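Side-chain contacts in putative thioesterase (Escherichia coli, PDB 5UGZ), which probably hydrolyses thioester-linked intermediates off the colibactin NRPS/PKS assembly line, acting as a type-II thioesterase: residues Y80-F83 with V84-Y87; M148-I151 with V152-G155; L214-W217 with E218-T221. One frame throughout, in Å; residues are numbered along the deposited sequence.

Contact 1 (Y80-F83 with V84-Y87)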
loop_
_atom_site.group_PDB
_atom_site.type_symbol
_atom_site.label_atom_id
_atom_site.label_comp_id
_atom_site.label_asym_id
_atom_site.label_seq_id
_atom_site.Cartn_x
_atom_site.Cartn_y
_atom_site.Cartn_z
ATOM N N TYR A 80 -0.393 -9.322 9.550
ATOM C CA TYR A 80 -0.446 -9.124 10.990
ATOM C C TYR A 80 0.599 -9.965 11.711
ATOM O O TYR A 80 1.219 -9.498 12.674
ATOM C CB TYR A 80 -1.833 -9.445 11.530
ATOM C CG TYR A 80 -1.871 -9.256 13.029
ATOM C CD1 TYR A 80 -1.886 -7.975 13.586
ATOM C CD2 TYR A 80 -1.843 -10.347 13.892
ATOM C CE1 TYR A 80 -1.897 -7.794 14.962
ATOM C CE2 TYR A 80 -1.851 -10.163 15.264
ATOM C CZ TYR A 80 -1.882 -8.882 15.785
ATOM O OH TYR A 80 -1.891 -8.689 17.142
ATOM N N GLN A 81 0.798 -11.218 11.279
ATOM C CA GLN A 81 1.854 -12.037 11.870
ATOM C C GLN A 81 3.226 -11.396 11.660
ATOM O O GLN A 81 4.111 -11.499 12.520
ATOM C CB GLN A 81 1.826 -13.458 11.285
ATOM C CG GLN A 81 0.634 -14.309 11.698
ATOM C CD GLN A 81 0.398 -14.301 13.197
ATOM O OE1 GLN A 81 1.292 -13.964 13.983
ATOM N NE2 GLN A 81 -0.815 -14.658 13.605
ATOM N N GLN A 82 3.428 -10.745 10.515
ATOM C CA GLN A 82 4.662 -9.992 10.310
ATOM C C GLN A 82 4.735 -8.812 11.269
ATOM O O GLN A 82 5.728 -8.630 11.984
ATOM C CB GLN A 82 4.746 -9.511 8.862
ATOM C CG GLN A 82 4.486 -10.584 7.831
ATOM C CD GLN A 82 5.230 -11.841 8.145
ATOM O OE1 GLN A 82 6.438 -11.805 8.383
ATOM N NE2 GLN A 82 4.514 -12.971 8.188
ATOM N N PHE A 83 3.671 -8.009 11.292
ATOM C CA PHE A 83 3.567 -6.845 12.160
ATOM C C PHE A 83 4.000 -7.161 13.587
ATOM O O PHE A 83 4.783 -6.409 14.179
ATOM C CB PHE A 83 2.119 -6.342 12.096
ATOM C CG PHE A 83 1.761 -5.306 13.122
ATOM C CD1 PHE A 83 2.083 -3.975 12.928
ATOM C CD2 PHE A 83 1.060 -5.664 14.258
ATOM C CE1 PHE A 83 1.734 -3.040 13.847
ATOM C CE2 PHE A 83 0.711 -4.722 15.185
ATOM C CZ PHE A 83 1.049 -3.418 14.983
ATOM N N VAL A 84 3.532 -8.287 14.145
ATOM C CA VAL A 84 3.761 -8.588 15.558
ATOM C C VAL A 84 5.137 -9.198 15.772
ATOM O O VAL A 84 5.443 -9.685 16.862
ATOM C CB VAL A 84 2.669 -9.508 16.137
ATOM C CG1 VAL A 84 1.309 -8.836 16.051
ATOM C CG2 VAL A 84 2.657 -10.856 15.446
ATOM N N LYS A 85 5.979 -9.177 14.744
ATOM C CA LYS A 85 7.373 -9.560 14.926
ATOM C C LYS A 85 8.236 -8.407 15.423
ATOM O O LYS A 85 9.334 -8.652 15.934
ATOM C CB LYS A 85 7.946 -10.119 13.616
ATOM C CG LYS A 85 7.149 -11.290 13.083
ATOM C CD LYS A 85 8.032 -12.484 12.820
ATOM C CE LYS A 85 8.749 -12.332 11.495
ATOM N NZ LYS A 85 7.861 -12.693 10.358
ATOM N N HIS A 86 7.753 -7.159 15.300
ATOM C CA HIS A 86 8.491 -5.995 15.769
ATOM C C HIS A 86 7.622 -5.010 16.541
ATOM O O HIS A 86 8.102 -3.914 16.849
ATOM C CB HIS A 86 9.150 -5.231 14.607
ATOM C CG HIS A 86 9.956 -6.094 13.678
ATOM N ND1 HIS A 86 11.031 -6.850 14.100
ATOM C CD2 HIS A 86 9.848 -6.307 12.346
ATOM C CE1 HIS A 86 11.539 -7.502 13.070
ATOM N NE2 HIS A 86 10.841 -7.190 11.994
ATOM N N TYR A 87 6.362 -5.334 16.845
ATOM C CA TYR A 87 5.448 -4.360 17.436
ATOM C C TYR A 87 5.343 -4.570 18.942
ATOM O O TYR A 87 4.869 -5.616 19.395
ATOM C CB TYR A 87 4.051 -4.415 16.821
ATOM C CG TYR A 87 3.220 -3.308 17.412
ATOM C CD1 TYR A 87 2.078 -3.570 18.159
ATOM C CD2 TYR A 87 3.634 -1.985 17.286
ATOM C CE1 TYR A 87 1.349 -2.533 18.719
ATOM C CE2 TYR A 87 2.926 -0.960 17.842
ATOM C CZ TYR A 87 1.786 -1.232 18.562
ATOM O OH TYR A 87 1.096 -0.178 19.106
#

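Contact 2 (M148-I151 with V152-G155)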
loop_
_atom_site.group_PDB
_atom_site.type_symbol
_atom_site.label_atom_id
_atom_site.label_comp_id
_atom_site.label_asym_id
_atom_site.label_seq_id
_atom_site.Cartn_x
_atom_site.Cartn_y
_atom_site.Cartn_z
ATOM N N MET A 148 -0.455 -9.753 -18.834
ATOM C CA MET A 148 0.723 -8.899 -18.733
ATOM C C MET A 148 0.727 -7.809 -19.792
ATOM O O MET A 148 1.225 -6.706 -19.537
ATOM C CB MET A 148 1.992 -9.737 -18.829
ATOM C CG MET A 148 2.153 -10.725 -17.681
ATOM S SD MET A 148 2.208 -9.903 -16.078
ATOM C CE MET A 148 3.663 -8.881 -16.286
ATOM N N GLU A 149 0.195 -8.092 -20.985
ATOM C CA GLU A 149 0.074 -7.042 -21.988
ATOM C C GLU A 149 -0.908 -5.976 -21.524
ATOM O O GLU A 149 -0.673 -4.778 -21.711
ATOM C CB GLU A 149 -0.342 -7.638 -23.337
ATOM C CG GLU A 149 0.684 -8.617 -23.935
ATOM C CD GLU A 149 0.309 -9.123 -25.333
ATOM O OE1 GLU A 149 0.282 -8.308 -26.279
ATOM O OE2 GLU A 149 0.044 -10.339 -25.492
ATOM N N GLU A 150 -1.993 -6.389 -20.872
ATOM C CA GLU A 150 -2.971 -5.407 -20.418
ATOM C C GLU A 150 -2.418 -4.533 -19.300
ATOM O O GLU A 150 -2.720 -3.337 -19.239
ATOM C CB GLU A 150 -4.247 -6.096 -19.956
ATOM C CG GLU A 150 -5.320 -5.112 -19.556
ATOM C CD GLU A 150 -5.789 -4.240 -20.718
ATOM O OE1 GLU A 150 -5.683 -4.667 -21.890
ATOM O OE2 GLU A 150 -6.276 -3.124 -20.461
ATOM N N ILE A 151 -1.636 -5.105 -18.382
ATOM C CA ILE A 151 -1.202 -4.280 -17.260
ATOM C C ILE A 151 -0.020 -3.410 -17.664
ATOM O O ILE A 151 0.163 -2.321 -17.114
ATOM C CB ILE A 151 -0.900 -5.120 -16.002
ATOM C CG1 ILE A 151 0.313 -6.026 -16.195
ATOM C CG2 ILE A 151 -2.143 -5.907 -15.561
ATOM C CD1 ILE A 151 0.821 -6.605 -14.882
ATOM N N VAL A 152 0.786 -3.856 -18.629
ATOM C CA VAL A 152 1.752 -2.955 -19.255
ATOM C C VAL A 152 1.019 -1.811 -19.947
ATOM O O VAL A 152 1.440 -0.650 -19.875
ATOM C CB VAL A 152 2.667 -3.730 -20.227
ATOM C CG1 VAL A 152 3.107 -2.856 -21.374
ATOM C CG2 VAL A 152 3.892 -4.267 -19.500
ATOM N N LYS A 153 -0.109 -2.109 -20.590
ATOM C CA LYS A 153 -0.877 -1.055 -21.243
ATOM C C LYS A 153 -1.437 -0.061 -20.232
ATOM O O LYS A 153 -1.504 1.141 -20.512
ATOM C CB LYS A 153 -2.006 -1.662 -22.070
ATOM C CG LYS A 153 -2.853 -0.642 -22.768
ATOM C CD LYS A 153 -3.893 -1.320 -23.618
ATOM C CE LYS A 153 -3.359 -2.647 -24.105
ATOM N NZ LYS A 153 -4.222 -3.222 -25.178
ATOM N N LEU A 154 -1.837 -0.536 -19.047
ATOM C CA LEU A 154 -2.462 0.319 -18.044
ATOM C C LEU A 154 -1.463 1.064 -17.170
ATOM O O LEU A 154 -1.884 1.888 -16.352
ATOM C CB LEU A 154 -3.367 -0.508 -17.133
ATOM C CG LEU A 154 -4.665 -1.095 -17.676
ATOM C CD1 LEU A 154 -5.121 -2.181 -16.749
ATOM C CD2 LEU A 154 -5.739 -0.028 -17.777
ATOM N N GLY A 155 -0.167 0.790 -17.300
ATOM C CA GLY A 155 0.801 1.339 -16.362
ATOM C C GLY A 155 0.734 0.741 -14.966
ATOM O O GLY A 155 1.095 1.411 -13.993
#

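Contact 3 (L214-W217 with E218-T221)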
loop_
_atom_site.group_PDB
_atom_site.type_symbol
_atom_site.label_atom_id
_atom_site.label_comp_id
_atom_site.label_asym_id
_atom_site.label_seq_id
_atom_site.Cartn_x
_atom_site.Cartn_y
_atom_site.Cartn_z
ATOM N N LEU A 214 -11.285 10.434 -4.535
ATOM C CA LEU A 214 -10.573 10.359 -3.266
ATOM C C LEU A 214 -11.287 11.095 -2.147
ATOM O O LEU A 214 -10.903 10.945 -0.984
ATOM C CB LEU A 214 -9.150 10.896 -3.441
ATOM C CG LEU A 214 -8.312 10.029 -4.383
ATOM C CD1 LEU A 214 -7.096 10.776 -4.796
ATOM C CD2 LEU A 214 -7.938 8.707 -3.727
ATOM N N LEU A 215 -12.323 11.865 -2.466
ATOM C CA LEU A 215 -13.128 12.492 -1.429
ATOM C C LEU A 215 -13.876 11.459 -0.590
ATOM O O LEU A 215 -14.252 11.751 0.553
ATOM C CB LEU A 215 -14.094 13.484 -2.083
ATOM C CG LEU A 215 -13.394 14.483 -3.014
ATOM C CD1 LEU A 215 -14.397 15.250 -3.877
ATOM C CD2 LEU A 215 -12.518 15.435 -2.203
ATOM N N ALA A 216 -14.091 10.256 -1.128
ATOM C CA ALA A 216 -14.709 9.166 -0.388
ATOM C C ALA A 216 -13.821 8.622 0.711
ATOM O O ALA A 216 -14.240 7.707 1.420
ATOM C CB ALA A 216 -15.082 8.032 -1.337
ATOM N N TRP A 217 -12.603 9.132 0.847
ATOM C CA TRP A 217 -11.687 8.680 1.881
ATOM C C TRP A 217 -11.954 9.324 3.233
ATOM O O TRP A 217 -11.535 8.772 4.253
ATOM C CB TRP A 217 -10.245 8.986 1.461
ATOM C CG TRP A 217 -9.493 7.866 0.786
ATOM C CD1 TRP A 217 -9.059 7.833 -0.505
ATOM C CD2 TRP A 217 -9.040 6.654 1.394
ATOM N NE1 TRP A 217 -8.371 6.667 -0.747
ATOM C CE2 TRP A 217 -8.341 5.925 0.405
ATOM C CE3 TRP A 217 -9.153 6.112 2.681
ATOM C CZ2 TRP A 217 -7.768 4.668 0.661
ATOM C CZ3 TRP A 217 -8.581 4.854 2.933
ATOM C CH2 TRP A 217 -7.902 4.152 1.924
ATOM N N GLU A 218 -12.651 10.465 3.267
ATOM C CA GLU A 218 -12.690 11.303 4.460
ATOM C C GLU A 218 -13.584 10.744 5.561
ATOM O O GLU A 218 -13.335 11.006 6.745
ATOM C CB GLU A 218 -13.123 12.718 4.064
ATOM C CG GLU A 218 -12.062 13.429 3.216
ATOM C CD GLU A 218 -12.555 14.698 2.552
ATOM O OE1 GLU A 218 -13.655 15.186 2.903
ATOM O OE2 GLU A 218 -11.835 15.206 1.663
ATOM N N LYS A 219 -14.615 9.970 5.220
ATOM C CA LYS A 219 -15.481 9.427 6.265
ATOM C C LYS A 219 -14.815 8.341 7.110
ATOM O O LYS A 219 -15.392 7.937 8.127
ATOM C CB LYS A 219 -16.757 8.858 5.649
ATOM C CG LYS A 219 -16.495 7.870 4.536
ATOM C CD LYS A 219 -17.739 7.095 4.187
ATOM C CE LYS A 219 -17.487 6.143 3.038
ATOM N NZ LYS A 219 -17.170 6.876 1.781
ATOM N N PHE A 220 -13.641 7.849 6.716
ATOM C CA PHE A 220 -12.996 6.729 7.391
ATOM C C PHE A 220 -12.140 7.151 8.577
ATOM O O PHE A 220 -11.606 6.284 9.278
ATOM C CB PHE A 220 -12.163 5.930 6.378
ATOM C CG PHE A 220 -13.002 5.188 5.388
ATOM C CD1 PHE A 220 -13.703 4.062 5.774
ATOM C CD2 PHE A 220 -13.140 5.641 4.088
ATOM C CE1 PHE A 220 -14.502 3.389 4.875
ATOM C CE2 PHE A 220 -13.939 4.965 3.177
ATOM C CZ PHE A 220 -14.622 3.850 3.569
ATOM N N THR A 221 -12.016 8.457 8.828
ATOM C CA THR A 221 -11.342 8.980 10.004
ATOM C C THR A 221 -12.096 10.205 10.507
ATOM O O THR A 221 -12.733 10.920 9.731
ATOM C CB THR A 221 -9.882 9.348 9.691
ATOM O OG1 THR A 221 -9.224 9.797 10.886
ATOM C CG2 THR A 221 -9.830 10.448 8.656
#

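Contact 1 (Y80-F83 with V84-Y87)
The rings of Phe-83 and Tyr-87 form an offset stack, their centroids 4.6 Å apart and their planes inclined by 28°. Overlap is near the rims: Phe-83 CZ lies over one face of the Tyr-87 ring, 3.3 Å from Tyr-87 CG. Tyr-87 CB covers a face of the Phe-83 ring in a CH-pi contact, 3.8 Å from its centroid. CG anti to the backbone N in both residues (chi1 169° and -175°) sends the two side chains the same way. One face of the Tyr-80 ring receives the methyl Val-84 CG1, displaced toward the hydroxyl end and 3.2 Å from Tyr-80 CZ. The same methyl also touches Phe-83 CD2 at 3.7 Å, so a short branched side chain fills the angle where the two aromatics meet. At the ring ends, Tyr-80 OH is hydrogen-bonded to His-116 NE2 and Tyr-87 OH to Gly-90 O. Here helix 72-83 stops and the chain turns toward strand 91-97 of the alpha/beta-hydrolase sheet. Val-84 N still bonds Tyr-80 O i to i+4 (3.0 Å), but Lys-85 N to Gln-82 O and His-86 N to Phe-83 O are i to i+3 bonds, as helix gives way to turn. The bent Lys-85 chain brings NZ within 2.6 Å of Gln-82 OE1, from above the amide plane. Gln-82 NE2 holds Asp-78 O, fixing which end of the amide faces the lysine.

Contact 2 (M148-I151 with V152-G155)
Glu-150 spreads its carboxylate between Lys-153 and Leu-154, one oxygen to each. Its chain leaves with CG anti to the backbone N and then bends at chi2 (64°), bringing the carboxylate round toward the following turn. OE1 meets the lysine and OE2 lies 3.8 Å from Leu-154 CG. Lys-153 runs straight through its first two torsions, then folds at chi3, which at -30° is well off a staggered position. Its NZ ends 3.9 Å from Glu-150 OE1, a long salt bridge, a loose pairing of opposite charges at the outer side of the helix. Were Glu-150 an alanine, Lys-153 NZ would probably lose this opposite charge and the isobutyl group of Leu-154 the carboxylate that flanks it. Leu-154, with CG beside its own backbone N, also rests that CG against Glu-150 O at 3.4 Å. Ile-151 has CG1 between the backbone N and carbonyl carbon (chi1 67°), which brings CG1 to 3.3 Å from Val-152 N. Val-152 has its CB 3.4 Å from Met-148 O, the acceptor of its own N-H. Leu-154 N bonds Glu-150 O at 2.9 Å and, weakly, Ile-151 O. Gly-155 then ends the helix in a Schellman motif with a positive phi, easily adopted without a side chain. Beyond the helix, Glu-150 touches Leu-139 and Val-152 touches Val-159, while Met-148 and Ile-151 turn their apolar chains onto helix 165-183, packing against Ile-175; both helices come between strands 121-125 and 198-203 in the sequence, consistent with the lid region of type-II thioesterases.

Contact 3 (L214-W217 with E218-T221)
Phe-220 turns the edge of its ring to the carbonyl oxygens of Ala-216 and Trp-217. The contact belongs to a run of 3-10 turns in the crossover from strand 198-203 to strand 225-230, the last two strands of the alpha/beta-hydrolase sheet. From the backbone, Phe-220 CB passes Trp-217 O at 3.6 Å. CG, still near Trp-217 O, lies anti to the carbonyl carbon (chi1 -70°), which swings the ring back along the preceding turn. CD2 comes near both oxygens, 3.5 Å from Trp-217 O, and approaches the indole at 4.3 Å from Trp-217 CE3. CE2 reaches Ala-216 O at 3.3 Å. The weakly positive C-H edge of a phenyl ring is well suited to face two carbonyl oxygens. Over one ring face lies Lys-219 CG, and Phe-105 meets the ring edge-to-face. The backbone bonds across this turn are of the i to i+3 kind and weak: Phe-220 N to Trp-217 O is 3.4 Å long, and Glu-218 N to Leu-215 O is similar. The broad indole of Trp-217 lies on the buried side, stacked on Phe-124 and touching Ile-198 and Leu-200 of strand 198-203, with its NE1 hydrogen-bonded to Cys-127 O. On the exposed side, Glu-218 lies alongside Leu-215, with OE2 3.9 Å from Leu-215 CD2, and keeps its carboxylate toward the surface. Lys-219 starts with CG between its backbone N and carbonyl carbon (chi1 53°), runs extended, and bends at the last torsion. Its ammonium forms a salt bridge with Asp-131, so the charge has a mate as well as an acceptor. NZ meets Ala-216 O at 3.1 Å, in the carbonyl plane and on a lone pair, with a C=O...NZ angle of 126°.

Contacts 1, 2 and 3 follow one another along the chain and do not touch. Contacts 1 and 2 lie on opposite sides of the chain's centre, their own centres 33 Å apart. Contact 3 is 27 Å from contact 1 and 29 Å from contact 2, centre to centre, and its nearest atoms are about 15 Å from those of contact 2. Contacts 1 and 3 each precede a strand of the central sheet, whereas contact 2 closes a helix in the insertion between strands 121-125 and 198-203. The chain leaving contact 1 enters strand 91-97, at whose end begins a GxSxG pattern, consistent with a nucleophile elbow in which Ser-98 is probably the nucleophile.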